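Local coordinates for protein cysteine desulfurase (Thermococcus onnurineus, PDB 5B89) that probably catalyses the pyridoxal 5'-phosphate-dependent removal of sulfur from L-cysteine, passing it to a sulfur carrier and leaving L-alanine, at residues S136-L139 against P140-L144; G197-A200 against K201-A205; E313-E316 against H317-V320; I362-H366 against S367-R371. One frame throughout, in Å; residues are numbered along the deposited sequence.

Contact 1 of 4, residues S136-L139 against P140-L144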
loop_
_atom_site.group_PDB
_atom_site.type_symbol
_atom_site.label_atom_id
_atom_site.label_comp_id
_atom_site.label_asym_id
_atom_site.label_seq_id
_atom_site.Cartn_x
_atom_site.Cartn_y
_atom_site.Cartn_z
ATOM N N SER B 136 -6.038 11.148 -10.732
ATOM C CA SER B 136 -4.751 10.509 -10.469
ATOM C C SER B 136 -3.837 10.455 -11.676
ATOM O O SER B 136 -2.690 10.311 -11.529
ATOM C CB SER B 136 -4.926 9.122 -9.898
ATOM O OG SER B 136 -5.438 9.182 -8.616
ATOM N N ASP B 137 -4.395 10.600 -12.855
ATOM C CA ASP B 137 -3.593 10.671 -14.081
ATOM C C ASP B 137 -3.549 12.104 -14.621
ATOM O O ASP B 137 -3.285 12.272 -15.755
ATOM C CB ASP B 137 -4.042 9.704 -15.179
ATOM C CG ASP B 137 -2.934 9.465 -16.252
ATOM O OD1 ASP B 137 -1.784 9.564 -15.894
ATOM O OD2 ASP B 137 -3.262 9.202 -17.398
ATOM N N LEU B 138 -3.826 13.072 -13.777
ATOM C CA LEU B 138 -3.786 14.468 -14.168
ATOM C C LEU B 138 -2.925 15.281 -13.225
ATOM O O LEU B 138 -1.991 15.874 -13.648
ATOM C CB LEU B 138 -5.192 15.025 -14.232
ATOM C CG LEU B 138 -5.273 16.497 -14.540
ATOM C CD1 LEU B 138 -4.553 16.766 -15.824
ATOM C CD2 LEU B 138 -6.701 16.957 -14.635
ATOM N N LEU B 139 -3.242 15.252 -11.952
ATOM C CA LEU B 139 -2.541 16.027 -10.970
ATOM C C LEU B 139 -1.050 15.817 -10.949
ATOM O O LEU B 139 -0.310 16.789 -10.830
ATOM C CB LEU B 139 -3.152 15.824 -9.570
ATOM C CG LEU B 139 -4.236 16.784 -9.149
ATOM C CD1 LEU B 139 -5.400 16.757 -10.098
ATOM C CD2 LEU B 139 -4.655 16.483 -7.721
ATOM N N PRO B 140 -0.536 14.561 -10.991
ATOM C CA PRO B 140 0.907 14.472 -10.997
ATOM C C PRO B 140 1.556 15.203 -12.159
ATOM O O PRO B 140 2.695 15.719 -11.978
ATOM C CB PRO B 140 1.174 12.937 -11.001
ATOM C CG PRO B 140 -0.098 12.365 -10.420
ATOM C CD PRO B 140 -1.189 13.247 -10.974
ATOM N N TRP B 141 0.928 15.226 -13.317
ATOM C CA TRP B 141 1.490 15.866 -14.486
ATOM C C TRP B 141 1.354 17.372 -14.342
ATOM O O TRP B 141 2.280 18.131 -14.775
ATOM C CB TRP B 141 0.837 15.367 -15.746
ATOM C CG TRP B 141 0.822 13.840 -15.841
ATOM C CD1 TRP B 141 -0.306 13.111 -15.894
ATOM C CD2 TRP B 141 1.907 12.986 -15.801
ATOM N NE1 TRP B 141 0.020 11.794 -15.912
ATOM C CE2 TRP B 141 1.366 11.686 -15.791
ATOM C CE3 TRP B 141 3.290 13.157 -15.678
ATOM C CZ2 TRP B 141 2.190 10.535 -15.749
ATOM C CZ3 TRP B 141 4.104 11.988 -15.636
ATOM C CH2 TRP B 141 3.523 10.738 -15.700
ATOM N N GLN B 142 0.243 17.829 -13.777
ATOM C CA GLN B 142 0.071 19.279 -13.473
ATOM C C GLN B 142 1.078 19.781 -12.547
ATOM O O GLN B 142 1.625 20.905 -12.768
ATOM C CB GLN B 142 -1.329 19.539 -12.909
ATOM C CG GLN B 142 -2.424 19.419 -13.919
ATOM C CD GLN B 142 -3.792 19.571 -13.265
ATOM O OE1 GLN B 142 -3.973 19.131 -12.117
ATOM N NE2 GLN B 142 -4.730 20.099 -13.966
ATOM N N ARG B 143 1.378 19.091 -11.464
ATOM C CA ARG B 143 2.391 19.458 -10.473
ATOM C C ARG B 143 3.718 19.519 -11.143
ATOM O O ARG B 143 4.465 20.517 -10.960
ATOM C CB ARG B 143 2.392 18.530 -9.212
ATOM C CG ARG B 143 3.413 18.847 -8.166
ATOM C CD ARG B 143 3.305 17.829 -6.969
ATOM N NE ARG B 143 3.484 16.450 -7.374
ATOM C CZ ARG B 143 3.306 15.379 -6.588
ATOM N NH1 ARG B 143 2.943 15.574 -5.331
ATOM N NH2 ARG B 143 3.507 14.120 -7.113
ATOM N N LEU B 144 4.084 18.511 -11.912
ATOM C CA LEU B 144 5.445 18.436 -12.542
ATOM C C LEU B 144 5.552 19.626 -13.485
ATOM O O LEU B 144 6.587 20.370 -13.513
ATOM C CB LEU B 144 5.606 17.093 -13.204
ATOM C CG LEU B 144 6.957 16.659 -13.719
ATOM C CD1 LEU B 144 7.894 16.586 -12.522
ATOM C CD2 LEU B 144 6.814 15.287 -14.370
#

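Contact 2 of 4, residues G197-A200 against K201-A205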
loop_
_atom_site.group_PDB
_atom_site.type_symbol
_atom_site.label_atom_id
_atom_site.label_comp_id
_atom_site.label_asym_id
_atom_site.label_seq_id
_atom_site.Cartn_x
_atom_site.Cartn_y
_atom_site.Cartn_z
ATOM N N GLY B 197 -0.124 4.724 -28.742
ATOM C CA GLY B 197 1.186 4.196 -28.414
ATOM C C GLY B 197 2.084 4.120 -29.623
ATOM O O GLY B 197 3.283 4.335 -29.490
ATOM N N LYS B 198 1.542 3.724 -30.719
ATOM C CA LYS B 198 2.297 3.719 -32.014
ATOM C C LYS B 198 2.756 5.104 -32.317
ATOM O O LYS B 198 3.962 5.312 -32.648
ATOM C CB LYS B 198 1.520 3.117 -33.155
ATOM C CG LYS B 198 2.223 3.252 -34.517
ATOM C CD LYS B 198 1.330 2.749 -35.639
ATOM C CE LYS B 198 1.773 3.307 -37.068
ATOM N NZ LYS B 198 3.199 3.012 -37.288
ATOM N N ILE B 199 1.938 6.109 -32.254
ATOM C CA ILE B 199 2.315 7.472 -32.402
ATOM C C ILE B 199 3.419 7.913 -31.489
ATOM O O ILE B 199 4.440 8.511 -31.896
ATOM C CB ILE B 199 1.131 8.461 -32.352
ATOM C CG1 ILE B 199 0.063 8.114 -33.428
ATOM C CG2 ILE B 199 1.610 9.859 -32.511
ATOM C CD1 ILE B 199 -1.281 8.768 -33.217
ATOM N N ALA B 200 3.270 7.593 -30.200
ATOM C CA ALA B 200 4.290 7.993 -29.233
ATOM C C ALA B 200 5.583 7.249 -29.542
ATOM O O ALA B 200 6.649 7.944 -29.427
ATOM C CB ALA B 200 3.803 7.635 -27.765
ATOM N N LYS B 201 5.575 5.996 -29.882
ATOM C CA LYS B 201 6.816 5.239 -30.184
ATOM C C LYS B 201 7.477 5.903 -31.452
ATOM O O LYS B 201 8.713 6.148 -31.477
ATOM C CB LYS B 201 6.498 3.837 -30.500
ATOM C CG LYS B 201 7.625 2.976 -31.071
ATOM C CD LYS B 201 7.135 1.566 -31.360
ATOM C CE LYS B 201 8.326 0.667 -31.604
ATOM N NZ LYS B 201 7.839 -0.704 -31.903
ATOM N N ASP B 202 6.633 6.186 -32.409
ATOM C CA ASP B 202 7.184 6.741 -33.673
ATOM C C ASP B 202 7.722 8.140 -33.426
ATOM O O ASP B 202 8.725 8.522 -34.129
ATOM C CB ASP B 202 6.083 6.736 -34.803
ATOM C CG ASP B 202 5.666 5.358 -35.254
ATOM O OD1 ASP B 202 6.311 4.337 -34.895
ATOM O OD2 ASP B 202 4.642 5.233 -36.020
ATOM N N GLU B 203 7.249 8.963 -32.526
ATOM C CA GLU B 203 7.738 10.246 -32.209
ATOM C C GLU B 203 8.796 10.346 -31.113
ATOM O O GLU B 203 9.254 11.456 -30.802
ATOM C CB GLU B 203 6.559 11.196 -31.910
ATOM C CG GLU B 203 5.561 11.344 -33.094
ATOM C CD GLU B 203 6.155 11.853 -34.420
ATOM O OE1 GLU B 203 7.224 12.548 -34.345
ATOM O OE2 GLU B 203 5.513 11.548 -35.493
ATOM N N GLY B 204 9.174 9.199 -30.541
ATOM C CA GLY B 204 10.154 9.211 -29.434
ATOM C C GLY B 204 9.639 9.749 -28.103
ATOM O O GLY B 204 10.433 10.168 -27.277
ATOM N N ALA B 205 8.305 9.699 -27.825
ATOM C CA ALA B 205 7.741 10.127 -26.559
ATOM C C ALA B 205 7.628 8.887 -25.635
ATOM O O ALA B 205 7.244 7.820 -26.100
ATOM C CB ALA B 205 6.329 10.679 -26.805
#

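Contact 3 of 4, residues E313-E316 against H317-V320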
loop_
_atom_site.group_PDB
_atom_site.type_symbol
_atom_site.label_atom_id
_atom_site.label_comp_id
_atom_site.label_asym_id
_atom_site.label_seq_id
_atom_site.Cartn_x
_atom_site.Cartn_y
_atom_site.Cartn_z
ATOM N N GLU B 313 -15.643 -9.506 -21.567
ATOM C CA GLU B 313 -15.969 -8.368 -22.501
ATOM C C GLU B 313 -17.348 -8.554 -23.166
ATOM O O GLU B 313 -18.149 -7.641 -23.227
ATOM C CB GLU B 313 -14.922 -8.249 -23.612
ATOM C CG GLU B 313 -13.513 -8.034 -23.149
ATOM C CD GLU B 313 -12.463 -7.973 -24.256
ATOM O OE1 GLU B 313 -12.804 -7.252 -25.198
ATOM O OE2 GLU B 313 -11.310 -8.550 -24.111
ATOM N N ARG B 314 -17.623 -9.791 -23.552
ATOM C CA ARG B 314 -18.925 -10.121 -24.198
ATOM C C ARG B 314 -20.109 -9.935 -23.269
ATOM O O ARG B 314 -21.140 -9.324 -23.646
ATOM C CB ARG B 314 -18.886 -11.503 -24.776
ATOM C CG ARG B 314 -17.972 -11.419 -26.009
ATOM C CD ARG B 314 -17.998 -12.647 -26.935
ATOM N NE ARG B 314 -17.396 -13.874 -26.367
ATOM C CZ ARG B 314 -16.095 -14.138 -26.334
ATOM N NH1 ARG B 314 -15.185 -13.299 -26.893
ATOM N NH2 ARG B 314 -15.706 -15.295 -25.781
ATOM N N GLN B 315 -19.977 -10.398 -22.008
ATOM C CA GLN B 315 -21.029 -10.222 -21.096
ATOM C C GLN B 315 -21.311 -8.784 -20.825
ATOM O O GLN B 315 -22.393 -8.293 -20.741
ATOM C CB GLN B 315 -20.752 -11.018 -19.789
ATOM C CG GLN B 315 -21.766 -10.824 -18.694
ATOM C CD GLN B 315 -23.150 -11.458 -18.929
ATOM O OE1 GLN B 315 -23.370 -12.045 -20.018
ATOM N NE2 GLN B 315 -24.034 -11.262 -18.038
ATOM N N GLU B 316 -20.223 -8.007 -20.577
ATOM C CA GLU B 316 -20.355 -6.591 -20.328
ATOM C C GLU B 316 -21.025 -5.837 -21.482
ATOM O O GLU B 316 -21.834 -4.953 -21.188
ATOM C CB GLU B 316 -18.976 -5.978 -19.914
ATOM C CG GLU B 316 -18.533 -6.460 -18.498
ATOM C CD GLU B 316 -17.285 -5.790 -18.028
ATOM O OE1 GLU B 316 -16.589 -6.317 -17.184
ATOM O OE2 GLU B 316 -17.019 -4.677 -18.421
ATOM N N HIS B 317 -20.683 -6.200 -22.699
ATOM C CA HIS B 317 -21.279 -5.546 -23.822
ATOM C C HIS B 317 -22.801 -5.782 -23.840
ATOM O O HIS B 317 -23.505 -4.916 -24.107
ATOM C CB HIS B 317 -20.655 -6.086 -25.087
ATOM C CG HIS B 317 -21.368 -5.631 -26.296
ATOM N ND1 HIS B 317 -22.166 -6.450 -27.049
ATOM C CD2 HIS B 317 -21.508 -4.399 -26.793
ATOM C CE1 HIS B 317 -22.731 -5.736 -27.996
ATOM N NE2 HIS B 317 -22.350 -4.494 -27.864
ATOM N N LYS B 318 -23.224 -6.989 -23.536
ATOM C CA LYS B 318 -24.655 -7.285 -23.505
ATOM C C LYS B 318 -25.340 -6.417 -22.489
ATOM O O LYS B 318 -26.401 -5.936 -22.706
ATOM C CB LYS B 318 -24.946 -8.758 -23.186
ATOM C CG LYS B 318 -24.529 -9.783 -24.210
ATOM C CD LYS B 318 -24.852 -11.187 -23.754
ATOM C CE LYS B 318 -24.167 -12.224 -24.597
ATOM N NZ LYS B 318 -24.319 -13.632 -24.133
ATOM N N LEU B 319 -24.704 -6.251 -21.338
ATOM C CA LEU B 319 -25.295 -5.408 -20.334
ATOM C C LEU B 319 -25.408 -3.950 -20.675
ATOM O O LEU B 319 -26.389 -3.296 -20.529
ATOM C CB LEU B 319 -24.523 -5.606 -18.960
ATOM C CG LEU B 319 -24.366 -6.996 -18.470
ATOM C CD1 LEU B 319 -23.361 -7.025 -17.290
ATOM C CD2 LEU B 319 -25.736 -7.530 -17.988
ATOM N N VAL B 320 -24.329 -3.382 -21.301
ATOM C CA VAL B 320 -24.354 -2.004 -21.791
ATOM C C VAL B 320 -25.397 -1.791 -22.905
ATOM O O VAL B 320 -26.035 -0.765 -22.908
ATOM C CB VAL B 320 -22.912 -1.660 -22.283
ATOM C CG1 VAL B 320 -22.893 -0.357 -22.938
ATOM C CG2 VAL B 320 -21.929 -1.669 -21.094
HETATM O O HOH W 1 -21.841 -9.605 -26.394
HETATM O O HOH W 2 -22.326 -13.598 -22.012
#

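Contact 4 of 4, residues I362-H366 against S367-R371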
loop_
_atom_site.group_PDB
_atom_site.type_symbol
_atom_site.label_atom_id
_atom_site.label_comp_id
_atom_site.label_asym_id
_atom_site.label_seq_id
_atom_site.Cartn_x
_atom_site.Cartn_y
_atom_site.Cartn_z
ATOM N N ILE B 362 -32.522 6.720 -4.558
ATOM C CA ILE B 362 -33.700 5.921 -4.941
ATOM C C ILE B 362 -33.338 4.509 -5.361
ATOM O O ILE B 362 -33.913 3.496 -4.989
ATOM C CB ILE B 362 -34.541 6.642 -5.961
ATOM C CG1 ILE B 362 -35.181 7.867 -5.352
ATOM C CG2 ILE B 362 -35.623 5.725 -6.553
ATOM C CD1 ILE B 362 -35.553 8.850 -6.393
ATOM N N LEU B 363 -32.215 4.395 -6.105
ATOM C CA LEU B 363 -31.739 3.131 -6.487
ATOM C C LEU B 363 -31.319 2.279 -5.320
ATOM O O LEU B 363 -31.617 1.074 -5.266
ATOM C CB LEU B 363 -30.626 3.237 -7.579
ATOM C CG LEU B 363 -31.182 3.705 -8.958
ATOM C CD1 LEU B 363 -30.129 4.254 -9.920
ATOM C CD2 LEU B 363 -31.945 2.577 -9.640
ATOM N N ASP B 364 -30.619 2.902 -4.402
ATOM C CA ASP B 364 -30.224 2.249 -3.170
ATOM C C ASP B 364 -31.433 1.699 -2.335
ATOM O O ASP B 364 -31.341 0.596 -1.854
ATOM C CB ASP B 364 -29.337 3.131 -2.308
ATOM C CG ASP B 364 -28.888 2.445 -1.045
ATOM O OD1 ASP B 364 -28.208 1.372 -0.961
ATOM O OD2 ASP B 364 -29.437 2.946 0.007
ATOM N N ASP B 365 -32.500 2.452 -2.343
ATOM C CA ASP B 365 -33.724 2.012 -1.659
ATOM C C ASP B 365 -34.108 0.631 -2.229
ATOM O O ASP B 365 -34.736 -0.157 -1.517
ATOM C CB ASP B 365 -34.855 3.019 -1.910
ATOM C CG ASP B 365 -34.712 4.372 -1.300
ATOM O OD1 ASP B 365 -33.918 4.589 -0.396
ATOM O OD2 ASP B 365 -35.410 5.301 -1.806
ATOM N N HIS B 366 -33.947 0.436 -3.551
ATOM C CA HIS B 366 -34.240 -0.744 -4.286
ATOM C C HIS B 366 -33.100 -1.768 -4.364
ATOM O O HIS B 366 -33.116 -2.643 -5.160
ATOM C CB HIS B 366 -34.739 -0.389 -5.688
ATOM C CG HIS B 366 -36.032 0.345 -5.723
ATOM N ND1 HIS B 366 -36.205 1.681 -5.536
ATOM C CD2 HIS B 366 -37.250 -0.158 -6.004
ATOM C CE1 HIS B 366 -37.512 1.973 -5.618
ATOM N NE2 HIS B 366 -38.120 0.877 -5.906
ATOM N N SER B 367 -32.111 -1.598 -3.465
ATOM C CA SER B 367 -30.971 -2.457 -3.372
ATOM C C SER B 367 -30.100 -2.521 -4.676
ATOM O O SER B 367 -29.497 -3.569 -4.881
ATOM C CB SER B 367 -31.347 -3.859 -2.966
ATOM O OG SER B 367 -31.947 -3.810 -1.641
ATOM N N ILE B 368 -30.112 -1.407 -5.415
ATOM C CA ILE B 368 -29.252 -1.289 -6.581
ATOM C C ILE B 368 -28.196 -0.207 -6.237
ATOM O O ILE B 368 -28.452 0.892 -5.856
ATOM C CB ILE B 368 -30.051 -0.807 -7.796
ATOM C CG1 ILE B 368 -31.173 -1.808 -8.139
ATOM C CG2 ILE B 368 -29.087 -0.579 -8.981
ATOM C CD1 ILE B 368 -32.199 -1.230 -9.127
ATOM N N MET B 369 -26.916 -0.640 -6.381
ATOM C CA MET B 369 -25.735 0.116 -5.974
ATOM C C MET B 369 -25.127 0.760 -7.202
ATOM O O MET B 369 -24.616 0.068 -8.066
ATOM C CB MET B 369 -24.718 -0.828 -5.304
ATOM C CG MET B 369 -25.140 -1.819 -4.238
ATOM S SD MET B 369 -25.734 -1.171 -2.636
ATOM C CE MET B 369 -27.547 -1.124 -2.840
ATOM N N VAL B 370 -25.276 2.078 -7.194
ATOM C CA VAL B 370 -24.630 2.894 -8.203
ATOM C C VAL B 370 -23.873 4.025 -7.544
ATOM O O VAL B 370 -24.050 4.351 -6.391
ATOM C CB VAL B 370 -25.641 3.462 -9.244
ATOM C CG1 VAL B 370 -26.299 2.414 -10.076
ATOM C CG2 VAL B 370 -26.649 4.414 -8.628
ATOM N N ARG B 371 -22.979 4.682 -8.332
ATOM C CA ARG B 371 -22.258 5.842 -7.788
ATOM C C ARG B 371 -22.752 7.110 -8.471
ATOM O O ARG B 371 -23.310 7.105 -9.545
ATOM C CB ARG B 371 -20.738 5.640 -7.926
ATOM C CG ARG B 371 -20.015 6.487 -6.866
ATOM C CD ARG B 371 -18.687 5.968 -6.381
ATOM N NE ARG B 371 -18.677 4.845 -5.459
ATOM C CZ ARG B 371 -18.374 4.865 -4.161
ATOM N NH1 ARG B 371 -18.136 5.992 -3.496
ATOM N NH2 ARG B 371 -18.300 3.728 -3.538
HETATM O O HOH W 3 -34.573 -2.936 -1.558
#

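Contact 1 of 4, residues S136-L139 against P140-L144
Asp137 and Trp141 join the start of helix 139-148 to the loop before it. The indole NE1 lies 2.9 Å from Asp137 OD1, and the N-H...O angle is 172°. The oxygen sits in the plane of the ring, but the indole meets it from above the carboxylate plane; the two planes are 77° apart. Trp141 CG is anti to its own carbonyl carbon (chi1 -52°), which swings the ring back toward the loop. Trp141 CD1 also rests 3.1 Å from Asp137 O. Leu138 is the N-cap; its carbonyl O accepts Gln142 N at 3.0 Å and, weakly, Trp141 N. The extended Gln142 side chain reaches back across Leu138, where Gln142 CD is 3.6 Å from Leu138 CG. Gln142 NE2 bonds Ser271 O and Leu272 O of the second subunit. Gln142 OE1 is buried with no polar partner in the model. Ser136 OG bonds Ser107 of the cofactor pocket and Gly264 N of the second subunit. The Trp141 ring also touches Leu177 and Ala179 of strand 177-181. A leucine here would probably leave Asp137 OD1 without its N-H donor and open a gap against that strand. Asp137 OD2 lies near Glu133 OE1. The closeness of the two acids is likely to raise the affinity of one of them for a proton, while the indole N-H would probably ease the charge on OD1.

Contact 2 of 4, residues G197-A200 against K201-A205
The Asp202 carboxylate faces Lys198 in two ways. Lys198 O sits over one face, 3.1 Å from Asp202 CG and nearly straight above it. Lys198 NZ comes instead to the syn lone pair of Asp202 OD2, at 2.9 Å, and makes a salt bridge. This pair lies on the last turns of helix 193-203, the helix of the beta-alpha-beta unit formed with strands 177-181 and 206-210. A Schellman motif ends the helix. The Lys198 chain starts with CG anti to the backbone N (chi1 173°), runs on extended, and bends only at its end (chi4 53°). That bend brings the ammonium group back to the aspartate. Asp202 N also bonds Lys198 O, so the two residues are tied through both backbone and side chain. Both are exposed, and the salt bridge is probably of modest strength. Next along the helix, Glu203 N bonds Ile199 O. Glu203 folds at chi2, and its CG lies 3.3 Å from the same Ile199 O. Ile199 packs on Glu169 and Ile172 of helix 165-172. Gly204 then leaves the helix with positive phi (72°), and its N bonds Lys201 O at 3.2 Å. The chain turns so that Ala205 N reaches Ala200 O, 2.9 Å away. This closes the six-to-one bond of the motif. The two methyl groups meet beside it, with Ala200 CB 4.1 Å from Ala205 CB.

Contact 3 of 4, residues E313-E316 against H317-V320
Helix 309-329 passes here from Glu313 to Val320 as a regular alpha helix, each residue of 313-316 bonding the one four places on. His317 N bonds Glu313 O at 3.0 Å, and the same step joins Arg314 to Lys318, Gln315 to Leu319 and Glu316 to Val320. Two waters bridge the segments on the more open side, one between a carbonyl and a ring, one between two side chains. The first donates a hydrogen bond to Arg314 O at 2.8 Å and also bonds His317 ND1; it lies at the ring edge, in the imidazole plane. Arg314 O thus takes both a backbone N-H and a water. The second water donates to Gln315 OE1 at 2.7 Å and accepts from Lys318 NZ at 2.9 Å. The Gln315 and Lys318 side chains cross at about a right angle and meet only loosely, with Gln315 OE1 4.1 Å from Lys318 CD. Gln315 CG is anti to the backbone N (chi1 176°), and the bend at chi2 (71°) turns the amide forward along the helix. Its two ends then have separate tasks: OE1 takes the water, and NE2 bonds Asn398 O. Leu319 reaches back over the Gln315 backbone, with Leu319 CG 3.3 Å from Gln315 O. Glu316 is extended and points its carboxylate elsewhere, where OE1 bonds His217 ND1. This gives one oxygen of a buried carboxylate a partner. Leu319 carries the packing inward: it touches Phe394 and Asn398 in the loop after strand 389-393, then Leu400 and Val403 on helix 400-415.

Contact 4 of 4, residues I362-H366 against S367-R371
Leu363 spreads its two branches over the turn. Its CD2 lies 3.8 Å from Ile368 CD1, and its other branch, CD1, lies 3.7 Å from Val370 CG2. Asp364 meets Met369 across the turn: Met369 bends at chi2 (-67°) and chi3, which brings its CE to 3.2 Å from Asp364 OD1. That oxygen also accepts Arg73 N of the second subunit, so the methyl group packs beside a polar atom that already has a partner. Two backbone bonds set these side chains in place. Ile368 N bonds Leu363 O at 2.9 Å, and Ser367 N bonds Asp364 O at 2.8 Å. A water links Asp365 O to Ser367 OG. His366 ND1 bonds Ile362 O at 3.0 Å, with the oxygen in the ring plane, and this fixes the imidazole against the last turn. Further out, Val409 of helix 400-415 packs on Leu363, His366 and Ile368. Met369 pairs by backbone bonds with Ile38 and Phe40. Ser367 has positive phi (60°) and is the C-prime residue. The whole is a Schellman motif that ends helix 356-365 and turns the chain into strand 368-373 of the mixed four-stranded sheet.

In the fold
Contact 1 is the one nearest the cofactor: the Ser136 side chain lies about 4 Å from pyridoxal-5'-phosphate. Contacts 1 and 2 both belong to the region of the seven-stranded sheet, their centres about 21 Å apart. Strand 177-181, beside contact 1, leads on to the helix of contact 2. Contacts 3 and 4 meet opposite ends of one helix, 400-415, and their nearest atoms are about 12 Å apart. The Glu316 side chain is about 12 Å from the cofactor; that of Val370 is about 11 Å from the bound alanine. Contacts 1 and 4 both touch the second subunit. Contacts 2 and 4 lie farthest apart, at about 44 Å between centres.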